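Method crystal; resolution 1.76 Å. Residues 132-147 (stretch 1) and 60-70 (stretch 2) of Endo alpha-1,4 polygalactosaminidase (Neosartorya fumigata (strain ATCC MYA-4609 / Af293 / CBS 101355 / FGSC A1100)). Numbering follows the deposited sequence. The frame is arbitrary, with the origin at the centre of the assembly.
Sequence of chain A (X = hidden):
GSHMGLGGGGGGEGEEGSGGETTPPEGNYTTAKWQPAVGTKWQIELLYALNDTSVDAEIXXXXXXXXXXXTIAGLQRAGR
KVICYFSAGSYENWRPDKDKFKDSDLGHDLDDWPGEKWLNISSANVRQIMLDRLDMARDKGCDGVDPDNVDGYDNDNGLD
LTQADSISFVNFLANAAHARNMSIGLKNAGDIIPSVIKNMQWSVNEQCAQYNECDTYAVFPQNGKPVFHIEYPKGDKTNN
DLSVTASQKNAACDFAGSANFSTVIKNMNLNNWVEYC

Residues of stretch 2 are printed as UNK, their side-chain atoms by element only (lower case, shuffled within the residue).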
# COMPACT_ATOMS: atom_id res chain seq x y z
N ASP A 132 10.45 -8.05 11.36
CA ASP A 132 11.59 -7.13 11.48
C ASP A 132 11.29 -5.80 10.79
O ASP A 132 11.66 -4.73 11.30
CB ASP A 132 12.85 -7.75 10.86
CG ASP A 132 13.37 -8.97 11.61
OD1 ASP A 132 12.88 -9.29 12.71
OD2 ASP A 132 14.28 -9.62 11.05
N ARG A 133 10.64 -5.83 9.62
CA ARG A 133 10.30 -4.60 8.92
C ARG A 133 9.25 -3.81 9.68
O ARG A 133 9.32 -2.57 9.72
CB ARG A 133 9.84 -4.91 7.49
CG ARG A 133 10.99 -5.35 6.56
CD ARG A 133 10.50 -5.79 5.18
NE ARG A 133 11.62 -6.14 4.30
CZ ARG A 133 11.50 -6.37 2.99
NH1 ARG A 133 10.31 -6.34 2.40
NH2 ARG A 133 12.59 -6.66 2.28
N LEU A 134 8.28 -4.50 10.30
CA LEU A 134 7.30 -3.80 11.13
C LEU A 134 7.95 -3.17 12.36
O LEU A 134 7.56 -2.08 12.79
CB LEU A 134 6.18 -4.76 11.56
CG LEU A 134 5.27 -5.21 10.41
CD1 LEU A 134 4.29 -6.30 10.91
CD2 LEU A 134 4.50 -4.06 9.76
N ASP A 135 8.94 -3.85 12.95
CA ASP A 135 9.74 -3.25 14.02
C ASP A 135 10.36 -1.95 13.54
O ASP A 135 10.31 -0.93 14.25
CB ASP A 135 10.86 -4.20 14.47
CG ASP A 135 10.37 -5.35 15.33
OD1 ASP A 135 9.17 -5.43 15.68
OD2 ASP A 135 11.23 -6.20 15.66
N MET A 136 10.95 -1.96 12.35
CA MET A 136 11.56 -0.75 11.81
C MET A 136 10.52 0.36 11.63
O MET A 136 10.76 1.52 11.99
CB MET A 136 12.26 -1.03 10.49
CG MET A 136 12.71 0.30 9.82
SD MET A 136 13.48 0.05 8.21
CE MET A 136 15.05 -0.56 8.77
N ALA A 137 9.36 0.02 11.06
CA ALA A 137 8.30 1.01 10.90
C ALA A 137 7.90 1.62 12.24
O ALA A 137 7.79 2.85 12.37
CB ALA A 137 7.07 0.40 10.22
N ARG A 138 7.67 0.77 13.24
CA ARG A 138 7.35 1.27 14.58
C ARG A 138 8.46 2.17 15.11
O ARG A 138 8.21 3.28 15.60
CB ARG A 138 7.13 0.10 15.54
CG ARG A 138 6.94 0.54 16.99
CD ARG A 138 7.37 -0.59 17.96
NE ARG A 138 8.74 -1.03 17.72
CZ ARG A 138 9.19 -2.27 17.91
NH1 ARG A 138 8.39 -3.25 18.37
NH2 ARG A 138 10.47 -2.53 17.66
N ASP A 139 9.71 1.71 15.01
CA ASP A 139 10.84 2.46 15.54
C ASP A 139 11.00 3.80 14.85
O ASP A 139 11.46 4.77 15.47
CB ASP A 139 12.14 1.66 15.41
CG ASP A 139 12.17 0.42 16.29
OD1 ASP A 139 11.34 0.32 17.22
OD2 ASP A 139 13.02 -0.46 16.03
N LYS A 140 10.64 3.89 13.56
CA LYS A 140 10.75 5.15 12.83
C LYS A 140 9.57 6.07 13.09
O LYS A 140 9.59 7.22 12.64
CB LYS A 140 10.87 4.88 11.33
CG LYS A 140 12.22 4.31 10.91
CD LYS A 140 12.35 4.34 9.38
CE LYS A 140 13.71 3.86 8.96
NZ LYS A 140 13.95 4.02 7.49
N GLY A 141 8.54 5.60 13.80
CA GLY A 141 7.42 6.44 14.15
C GLY A 141 6.26 6.39 13.17
O GLY A 141 5.37 7.24 13.28
N CYS A 142 6.26 5.44 12.23
CA CYS A 142 5.17 5.29 11.28
C CYS A 142 3.83 5.18 11.99
O CYS A 142 3.71 4.46 12.98
CB CYS A 142 5.38 4.06 10.40
SG CYS A 142 6.93 4.04 9.48
N ASP A 143 2.83 5.89 11.48
CA ASP A 143 1.48 5.78 12.03
C ASP A 143 0.79 4.52 11.54
O ASP A 143 -0.04 3.96 12.25
CB ASP A 143 0.65 7.00 11.66
CG ASP A 143 1.18 8.26 12.28
OD1 ASP A 143 1.10 8.37 13.53
OD2 ASP A 143 1.71 9.12 11.54
N GLY A 144 1.14 4.07 10.34
CA GLY A 144 0.53 2.89 9.76
C GLY A 144 1.48 2.36 8.72
O GLY A 144 2.51 2.97 8.42
N VAL A 145 1.13 1.20 8.16
CA VAL A 145 1.95 0.56 7.14
C VAL A 145 1.07 0.15 5.97
O VAL A 145 -0.13 -0.13 6.13
CB VAL A 145 2.73 -0.66 7.69
CG1 VAL A 145 3.79 -0.23 8.73
CG2 VAL A 145 1.77 -1.69 8.31
N ASP A 146 1.69 0.10 4.78
CA ASP A 146 1.01 -0.18 3.51
C ASP A 146 1.75 -1.35 2.86
O ASP A 146 2.68 -1.14 2.07
CB ASP A 146 1.02 1.08 2.63
CG ASP A 146 0.49 0.84 1.22
OD1 ASP A 146 -0.19 -0.17 0.97
OD2 ASP A 146 0.78 1.68 0.35
N PRO A 147 1.37 -2.59 3.19
CA PRO A 147 2.13 -3.77 2.73
C PRO A 147 1.71 -4.21 1.34
O PRO A 147 0.54 -4.53 1.10
CB PRO A 147 1.79 -4.84 3.79
CG PRO A 147 1.08 -4.09 4.91
CD PRO A 147 0.38 -2.96 4.22
N UNK A 60 0.51 11.11 4.30
CA UNK A 60 1.56 10.83 3.33
C UNK A 60 1.95 9.37 3.43
O UNK A 60 2.24 8.89 4.52
c UNK A 60 3.79 13.48 2.09
c UNK A 60 2.79 15.64 1.86
c UNK A 60 2.81 11.69 3.59
c UNK A 60 2.79 13.09 2.97
c UNK A 60 1.79 15.28 2.74
o UNK A 60 2.78 16.91 1.32
c UNK A 60 3.79 14.74 1.53
c UNK A 60 1.80 14.00 3.29
N UNK A 61 1.94 8.67 2.29
CA UNK A 61 2.36 7.27 2.19
C UNK A 61 3.74 7.30 1.51
O UNK A 61 3.86 7.72 0.36
c UNK A 61 1.33 6.47 1.39
o UNK A 61 0.78 4.25 0.77
o UNK A 61 2.71 4.53 1.76
c UNK A 61 1.64 4.98 1.31
N UNK A 62 4.78 6.88 2.25
CA UNK A 62 6.15 6.99 1.77
C UNK A 62 6.90 5.69 2.08
O UNK A 62 6.49 4.89 2.92
c UNK A 62 6.19 9.52 2.03
c UNK A 62 6.97 8.02 3.91
c UNK A 62 6.90 8.19 2.39
c UNK A 62 7.69 9.18 4.64
N UNK A 63 8.02 5.50 1.39
CA UNK A 63 8.78 4.26 1.51
C UNK A 63 9.39 4.09 2.90
O UNK A 63 10.01 5.01 3.45
c UNK A 63 9.87 4.20 0.44
c UNK A 63 10.58 2.87 0.43
o UNK A 63 11.62 2.75 1.13
o UNK A 63 10.08 1.93 -0.24
N UNK A 64 9.21 2.89 3.47
CA UNK A 64 9.71 2.59 4.81
C UNK A 64 11.23 2.71 4.91
O UNK A 64 11.76 3.20 5.91
c UNK A 64 9.55 1.41 7.68
c UNK A 64 9.93 0.59 6.46
c UNK A 64 9.50 -0.87 6.61
c UNK A 64 9.28 1.16 5.20
N UNK A 65 11.95 2.21 3.91
CA UNK A 65 13.39 2.07 4.06
C UNK A 65 14.12 3.37 3.80
O UNK A 65 15.05 3.72 4.54
c UNK A 65 12.64 -1.14 3.04
c UNK A 65 12.44 -2.47 3.44
c UNK A 65 14.38 -2.33 4.86
c UNK A 65 14.57 -1.01 4.45
c UNK A 65 13.70 -0.41 3.55
c UNK A 65 13.31 -3.06 4.36
c UNK A 65 13.93 1.01 3.10
N UNK A 66 13.73 4.11 2.75
CA UNK A 66 14.58 5.21 2.29
C UNK A 66 14.25 6.53 2.96
O UNK A 66 14.94 7.52 2.70
c UNK A 66 12.95 5.67 -1.21
c UNK A 66 14.87 3.99 0.12
c UNK A 66 13.12 5.76 0.30
c UNK A 66 14.51 5.32 0.76
N UNK A 67 13.25 6.57 3.84
CA UNK A 67 12.92 7.77 4.59
C UNK A 67 13.36 7.64 6.04
O UNK A 67 13.16 6.60 6.66
c UNK A 67 11.03 8.54 3.18
o UNK A 67 11.30 9.70 2.85
n UNK A 67 10.41 7.68 2.37
c UNK A 67 11.43 8.03 4.52
N UNK A 68 13.95 8.70 6.59
CA UNK A 68 14.48 8.61 7.94
C UNK A 68 13.46 9.10 8.97
O UNK A 68 12.42 9.69 8.65
o UNK A 68 14.61 11.37 7.53
o UNK A 68 16.78 11.50 7.77
c UNK A 68 15.72 10.84 7.76
c UNK A 68 15.81 9.35 8.06
N UNK A 69 13.79 8.82 10.23
CA UNK A 69 12.94 9.19 11.36
C UNK A 69 12.61 10.68 11.34
O UNK A 69 11.49 11.08 11.67
c UNK A 69 13.55 8.15 15.06
c UNK A 69 12.77 8.24 13.75
c UNK A 69 13.64 8.82 12.67
c UNK A 69 14.96 7.62 14.84
n UNK A 69 14.97 6.22 14.34
N UNK A 70 13.58 11.50 10.95
CA UNK A 70 13.40 12.95 11.00
C UNK A 70 12.36 13.42 9.98
O UNK A 70 11.62 14.38 10.24
c UNK A 70 14.74 13.64 10.75
o UNK A 70 14.55 15.01 10.48
O HOH W 1 9.83 9.66 13.60

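Position 60 carries one carbon followed by a six-carbon ring that bears an oxygen, the pattern of a phenol. It lies in a strand, out of reach of stretch 1, and its oxygen is hydrogen-bonded elsewhere in the structure: Tyr60, whose hydroxyl is satisfied though the residue is buried.

Position 61 has two carbons, the second bearing two oxygens. Its CA-to-CB bond points toward stretch 1, and one oxygen lies 2.6 Å from OD2 of Asp146. Two carbons ending in a carboxylate make Asp61. Two acid oxygens this close probably share a proton, which would relieve the repulsion between like charges. Asp61 CA and Asp146 CA are 7.7 Å apart, a gap two short acids can span.

Position 62 shows four carbons forked at the first, with one arm two carbons long. This is Ile62, a beta-branched residue of the kind common in strands, buried but without a contact to stretch 1.

At position 63 two carbons again end in two oxygens, giving Asp63. The backbone N of position 65 donates to Asp63 OD2 at 2.9 Å, and the backbone N of position 66 donates to Asp63 OD2 at 3.0 Å, so the carboxylate holds the turn that follows the strand.

Position 64 has four carbons forked at the second. One end carbon lies 3.7 Å from CB of Ala137 and 4.1 Å from SG of Cys142, and another 3.5 Å from O of Arg133. This is Leu64; its fork spreads two methyls over the helix, where the small Ala137 admits Leu64 CD1 to 3.5 Å from Ala137 CA.

Position 65 is one carbon and a six-carbon ring without oxygen. Its CA-to-CB bond points away, yet ring carbons come within 3.5 Å of Arg133 NE and 4.1 Å of Met136 SD. This is Phe65, whose flat apolar ring can lie against a guanidinium and a thioether. NE, closest to CZ, lies at the ring edge, while CE2 sits over one guanidinium face; SD approaches CD1 obliquely.

Position 66, four carbons forked at the first with one longer arm, is Ile66. It is exposed, its CA-to-CB bond points away, and no contact with stretch 1 accounts for its type.

Position 67 has two carbons, the second carrying an oxygen and a nitrogen: Asn67. An amide suits it because Asn67 ND2 donates to Asp63 O at 2.9 Å, bracing the loop.

Position 68, two carbons ending in two oxygens, is Asp68, the N-cap residue; its carboxylate caps a backbone N just past the stretch.

Position 69 has four carbons in a row ending in nitrogen, one carbon 3.5 Å from Lys140 O. This is Lys69, exposed, so its charged end can stay solvated.

Position 70, one carbon and one oxygen, is Ser70; its CA-to-CB bond points away, and a small polar side chain suits an exposed helix turn.

Leu64 and Phe65 cover the helix, while Lys140 NZ donates to Leu64 O and Asn67 O, both at 2.8 Å, tying down the loop's backbone. A water bridges the segments, donating to Lys140 O (2.6 Å) and Lys69 O (2.9 Å). Asp61 and Asp146 meet through their side chains, OD2 to OD2.

Stretch 2, residues 60-70: YDIDLFINDKS
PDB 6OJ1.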